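Local coordinates for restriction endonuclease r.bpuji (Bacillus pumilus, PDB 2VLA) that cleaves DNA as a restriction endonuclease, the part present here being the recognition domain that binds its cognate DNA, at a contact of chain A with DNA. Coordinates in Å, arbitrary orientation; residue numbers count along the deposited sequence, not the author numbering.

Contact 1: a contact of chain A with DNA. Residues 10, 15, 124, 205. With nucleotides of chain B.
The N-terminal loop that carries Arg10 and Arg15 meets DC7 and DG8 of chain B, flanked by Tyr205 near the start of helix 203-219 and Lys124 of helix 122-130. Arg15 does the base reading from the major groove. Its NH1 donates to both acceptors on the Hoogsteen edge of DG8: O6 at 2.8 Å from NH1, and N7 at 2.9 Å from the same nitrogen. Neither bond is straight, as one amino group serves two acceptors. The chain bends at chi3 (-71°), which lays the guanidinium nearly parallel to the cytosine ring of DC7, with NH1 4.0 Å from the ring centroid in a cation-pi contact. Stacking on the neighbouring base probably helps hold the plane of the group, while its edge faces the guanine. Its other amino group, NH2, holds a water that bonds to OP2 of DG8.

Arg10 works on the backbone. Extended from CG to NE, it brings NH1 to the phosphate of DC7, 2.9 Å from OP2 in an almost straight salt-bridging bond (171° at the hydrogen). Tyr205 fixes this guanidinium twice over: its backbone O accepts from NE (2.9 Å) and from NH2, and its ring lies flat against one face. The phenol OH of Tyr205 reaches OP1 of DC7 through a water 2.6 Å from OH, and Lys124 NZ adds a weak contact to the same OP1. The site combines direct recognition of a guanine with a firm hold on the phosphate of the preceding nucleotide, helping the domain pick out its target sequence.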
# COMPACT_ATOMS: atom_id res chain seq x y z
N ARG A 10 -13.79 -3.82 4.28
CA ARG A 10 -12.71 -4.37 3.46
C ARG A 10 -12.16 -3.30 2.55
O ARG A 10 -12.89 -2.71 1.74
CB ARG A 10 -13.22 -5.57 2.66
CG ARG A 10 -12.15 -6.24 1.81
CD ARG A 10 -12.64 -7.51 1.18
NE ARG A 10 -11.57 -8.22 0.50
CZ ARG A 10 -11.29 -8.13 -0.80
NH1 ARG A 10 -11.99 -7.36 -1.60
NH2 ARG A 10 -10.31 -8.86 -1.32
N ARG A 15 -3.17 -6.80 -5.44
CA ARG A 15 -2.61 -8.09 -5.07
C ARG A 15 -1.22 -8.29 -5.68
O ARG A 15 -1.01 -7.99 -6.84
CB ARG A 15 -3.58 -9.19 -5.50
CG ARG A 15 -3.19 -10.59 -4.99
CD ARG A 15 -4.34 -11.60 -5.12
NE ARG A 15 -5.39 -11.30 -4.17
CZ ARG A 15 -6.45 -12.06 -3.97
NH1 ARG A 15 -6.61 -13.19 -4.66
NH2 ARG A 15 -7.35 -11.72 -3.08
N LYS A 124 -14.45 0.99 -6.90
CA LYS A 124 -13.88 0.82 -5.58
C LYS A 124 -13.48 2.20 -4.96
O LYS A 124 -13.64 2.43 -3.76
CB LYS A 124 -12.68 -0.13 -5.65
CG LYS A 124 -13.02 -1.49 -6.24
CD LYS A 124 -13.89 -2.32 -5.32
CE LYS A 124 -13.89 -3.78 -5.72
NZ LYS A 124 -15.16 -4.46 -5.36
N TYR A 205 -9.09 -13.68 0.45
CA TYR A 205 -10.01 -12.57 0.25
C TYR A 205 -9.96 -11.65 1.44
O TYR A 205 -9.89 -10.43 1.28
CB TYR A 205 -11.42 -13.11 0.07
CG TYR A 205 -12.44 -12.05 -0.22
CD1 TYR A 205 -12.57 -11.51 -1.49
CD2 TYR A 205 -13.27 -11.56 0.78
CE1 TYR A 205 -13.49 -10.53 -1.76
CE2 TYR A 205 -14.20 -10.55 0.52
CZ TYR A 205 -14.30 -10.05 -0.77
OH TYR A 205 -15.20 -9.05 -1.07
P DC B 7 -12.51 -7.68 -5.48
OP1 DC B 7 -13.96 -7.61 -5.24
OP2 DC B 7 -11.60 -7.09 -4.48
O5' DC B 7 -12.03 -9.19 -5.71
C5' DC B 7 -12.76 -10.05 -6.58
C4' DC B 7 -12.05 -11.38 -6.74
O4' DC B 7 -10.81 -11.20 -7.49
C3' DC B 7 -11.62 -12.06 -5.43
O3' DC B 7 -11.87 -13.44 -5.53
C2' DC B 7 -10.11 -11.85 -5.40
C1' DC B 7 -9.80 -11.98 -6.86
N1 DC B 7 -8.50 -11.47 -7.34
C2 DC B 7 -7.88 -12.13 -8.38
O2 DC B 7 -8.39 -13.17 -8.81
N3 DC B 7 -6.71 -11.66 -8.87
C4 DC B 7 -6.22 -10.51 -8.39
N4 DC B 7 -5.08 -10.05 -8.89
C5 DC B 7 -6.85 -9.82 -7.33
C6 DC B 7 -7.97 -10.32 -6.84
P DG B 8 -12.68 -14.28 -4.43
OP1 DG B 8 -13.99 -13.64 -4.24
OP2 DG B 8 -11.84 -14.51 -3.25
O5' DG B 8 -12.82 -15.68 -5.17
C5' DG B 8 -13.51 -15.74 -6.42
C4' DG B 8 -13.01 -16.89 -7.26
O4' DG B 8 -11.66 -16.61 -7.71
C3' DG B 8 -12.93 -18.23 -6.56
O3' DG B 8 -13.26 -19.29 -7.50
C2' DG B 8 -11.47 -18.29 -6.06
C1' DG B 8 -10.72 -17.56 -7.15
N9 DG B 8 -9.56 -16.75 -6.77
C8 DG B 8 -9.49 -15.83 -5.75
N7 DG B 8 -8.35 -15.20 -5.71
C5 DG B 8 -7.65 -15.72 -6.81
C6 DG B 8 -6.39 -15.38 -7.32
O6 DG B 8 -5.58 -14.56 -6.90
N1 DG B 8 -6.04 -16.15 -8.45
C2 DG B 8 -6.86 -17.08 -9.05
N2 DG B 8 -6.34 -17.72 -10.15
N3 DG B 8 -8.06 -17.39 -8.59
C4 DG B 8 -8.39 -16.66 -7.49
O HOH W 1 -9.16 -13.86 -2.70
O HOH W 2 -9.17 -8.37 -3.97
O HOH W 3 -15.57 -8.04 -3.40

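Contact 2: a contact of chain A with DNA. Residues 16-17, 64, 67-68, 71. With nucleotides of chain C.
Helix 62-76, whose placement against the major groove fits the recognition helix of a helix-turn-helix, meets chain C together with the loop residues Gly16 and Lys17. Thr64 OG1 donates to the phosphate oxygen OP2 of DG6 at 2.8 Å. One helical turn on, His68 NE2 bonds to OP1 of DC5 at 2.9 Å; the oxygen lies in the imidazole plane and the bond is nearly straight (174° at the hydrogen). CD of Lys17 packs over one face of that imidazole, toward its rim.

The lysine chain runs past the DC5 phosphate and bends only at its end (chi4 -72°), turning NZ to O6 of DG6, a hydrogen bond of 3.1 Å close to the base plane. Glu71 OE2 takes a salt bridge from NZ at 2.9 Å, met from above the carboxylate plane, and so positions the ammonium. A water 2.8 Å from NZ continues to N7 of DG6 and OP2 of DC5. Asn67 ND2 also comes 3.1 Å from N7 of DG6, but from well above the base plane, at best a poor hydrogen bond. A methionine in place of Lys17 would probably leave the guanine O6 without its protein donor in the major groove and Glu71 without its counter-charge beside the DNA. Another water joins Gly16 O to N4 of DC5, 3.0 Å from that amino group. The site reads a guanine and clamps two successive phosphates, which probably sets the helix in register with the DNA.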
# COMPACT_ATOMS: atom_id res chain seq x y z
N GLY A 16 -0.28 -8.73 -4.85
CA GLY A 16 1.12 -8.78 -5.26
C GLY A 16 1.48 -9.79 -6.33
O GLY A 16 0.75 -10.78 -6.55
N LYS A 17 2.57 -9.50 -7.03
CA LYS A 17 3.14 -10.42 -7.99
C LYS A 17 4.66 -10.56 -7.89
O LYS A 17 5.24 -11.41 -8.56
CB LYS A 17 2.79 -10.02 -9.42
CG LYS A 17 1.32 -9.80 -9.69
CD LYS A 17 1.10 -9.27 -11.09
CE LYS A 17 -0.23 -8.60 -11.23
NZ LYS A 17 -1.38 -9.56 -11.23
N THR A 64 -0.71 -12.04 -18.10
CA THR A 64 0.13 -11.93 -16.93
C THR A 64 1.17 -10.85 -17.09
O THR A 64 1.39 -10.05 -16.18
CB THR A 64 0.79 -13.29 -16.65
OG1 THR A 64 -0.24 -14.19 -16.29
CG2 THR A 64 1.84 -13.22 -15.54
N ASN A 67 -0.57 -7.57 -16.78
CA ASN A 67 -0.94 -7.30 -15.40
C ASN A 67 0.28 -6.88 -14.56
O ASN A 67 0.18 -5.95 -13.73
CB ASN A 67 -1.63 -8.52 -14.75
CG ASN A 67 -3.06 -8.74 -15.25
OD1 ASN A 67 -3.69 -7.86 -15.85
ND2 ASN A 67 -3.60 -9.89 -14.89
N HIS A 68 1.42 -7.52 -14.75
CA HIS A 68 2.64 -7.04 -14.10
C HIS A 68 2.86 -5.55 -14.45
O HIS A 68 3.17 -4.72 -13.57
CB HIS A 68 3.87 -7.86 -14.52
CG HIS A 68 4.11 -9.07 -13.70
ND1 HIS A 68 5.11 -9.13 -12.75
CD2 HIS A 68 3.53 -10.30 -13.72
CE1 HIS A 68 5.13 -10.35 -12.23
NE2 HIS A 68 4.16 -11.06 -12.78
N GLU A 71 -0.44 -3.32 -13.08
CA GLU A 71 -0.78 -3.40 -11.66
C GLU A 71 0.38 -3.14 -10.76
O GLU A 71 0.21 -2.52 -9.68
CB GLU A 71 -1.36 -4.76 -11.31
CG GLU A 71 -2.64 -5.16 -12.03
CD GLU A 71 -3.28 -6.39 -11.39
OE1 GLU A 71 -3.73 -6.28 -10.23
OE2 GLU A 71 -3.27 -7.50 -12.03
P DA C 4 4.15 -13.03 -5.21
OP1 DA C 4 5.38 -13.67 -4.89
OP2 DA C 4 3.93 -11.59 -4.96
O5' DA C 4 3.67 -13.40 -6.63
C5' DA C 4 4.02 -14.71 -7.16
C4' DA C 4 2.94 -15.18 -8.10
O4' DA C 4 1.75 -15.57 -7.37
C3' DA C 4 2.46 -14.13 -9.11
O3' DA C 4 2.19 -14.79 -10.34
C2' DA C 4 1.18 -13.63 -8.48
C1' DA C 4 0.61 -14.92 -7.92
N9 DA C 4 -0.38 -14.76 -6.89
C8 DA C 4 -0.46 -13.78 -5.92
N7 DA C 4 -1.46 -13.93 -5.10
C5 DA C 4 -2.10 -15.09 -5.52
C6 DA C 4 -3.22 -15.77 -5.06
N6 DA C 4 -3.97 -15.44 -4.02
N1 DA C 4 -3.56 -16.91 -5.73
C2 DA C 4 -2.82 -17.29 -6.81
N3 DA C 4 -1.74 -16.74 -7.31
C4 DA C 4 -1.43 -15.60 -6.62
P DC C 5 2.28 -14.05 -11.74
OP1 DC C 5 3.68 -13.81 -12.08
OP2 DC C 5 1.39 -12.87 -11.77
O5' DC C 5 1.64 -15.20 -12.67
C5' DC C 5 1.99 -16.59 -12.53
C4' DC C 5 0.78 -17.37 -12.97
O4' DC C 5 -0.28 -17.23 -11.96
C3' DC C 5 0.19 -16.86 -14.28
O3' DC C 5 -0.11 -18.01 -15.09
C2' DC C 5 -1.09 -16.14 -13.90
C1' DC C 5 -1.47 -16.75 -12.57
N1 DC C 5 -2.04 -15.79 -11.55
C2 DC C 5 -3.13 -16.20 -10.80
O2 DC C 5 -3.69 -17.28 -11.05
N3 DC C 5 -3.62 -15.38 -9.82
C4 DC C 5 -2.98 -14.25 -9.57
N4 DC C 5 -3.47 -13.48 -8.57
C5 DC C 5 -1.88 -13.82 -10.31
C6 DC C 5 -1.40 -14.62 -11.27
P DG C 6 -0.39 -17.88 -16.67
OP1 DG C 6 -0.20 -19.27 -17.24
OP2 DG C 6 0.37 -16.76 -17.24
O5' DG C 6 -1.94 -17.46 -16.72
C5' DG C 6 -2.92 -18.36 -16.28
C4' DG C 6 -4.23 -17.67 -16.19
O4' DG C 6 -4.15 -16.73 -15.08
C3' DG C 6 -4.66 -16.82 -17.40
O3' DG C 6 -6.05 -16.91 -17.56
C2' DG C 6 -4.29 -15.41 -16.97
C1' DG C 6 -4.67 -15.49 -15.49
N9 DG C 6 -4.18 -14.42 -14.64
C8 DG C 6 -3.12 -13.60 -14.83
N7 DG C 6 -2.98 -12.71 -13.87
C5 DG C 6 -4.02 -12.98 -13.00
C6 DG C 6 -4.41 -12.34 -11.80
O6 DG C 6 -3.85 -11.37 -11.26
N1 DG C 6 -5.54 -12.92 -11.25
C2 DG C 6 -6.21 -14.00 -11.77
N2 DG C 6 -7.27 -14.43 -11.07
N3 DG C 6 -5.86 -14.60 -12.90
C4 DG C 6 -4.77 -14.03 -13.47
O HOH W 4 -1.68 -11.05 -8.25
O HOH W 5 -0.56 -11.46 -13.11
O HOH W 6 5.85 -13.21 -10.50

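Contact 1 and contact 2 lie about 15 Å apart between the centres of their C-alpha atoms, and the N-terminal loop joins them: Arg15, in contact 1, is followed directly by Gly16 and Lys17 in contact 2. The loop therefore passes from one DNA strand to the other within the major groove. The nucleotides are also linked, since DC7 of chain B pairs with DG6 of chain C, and DG8 with DC5. Two adjacent base pairs are thus read from both strands, one guanine by each contact, while helix 62-76 holds the phosphates of chain C, and Arg10 of the loop, braced by Tyr205, holds that of DC7 in chain B.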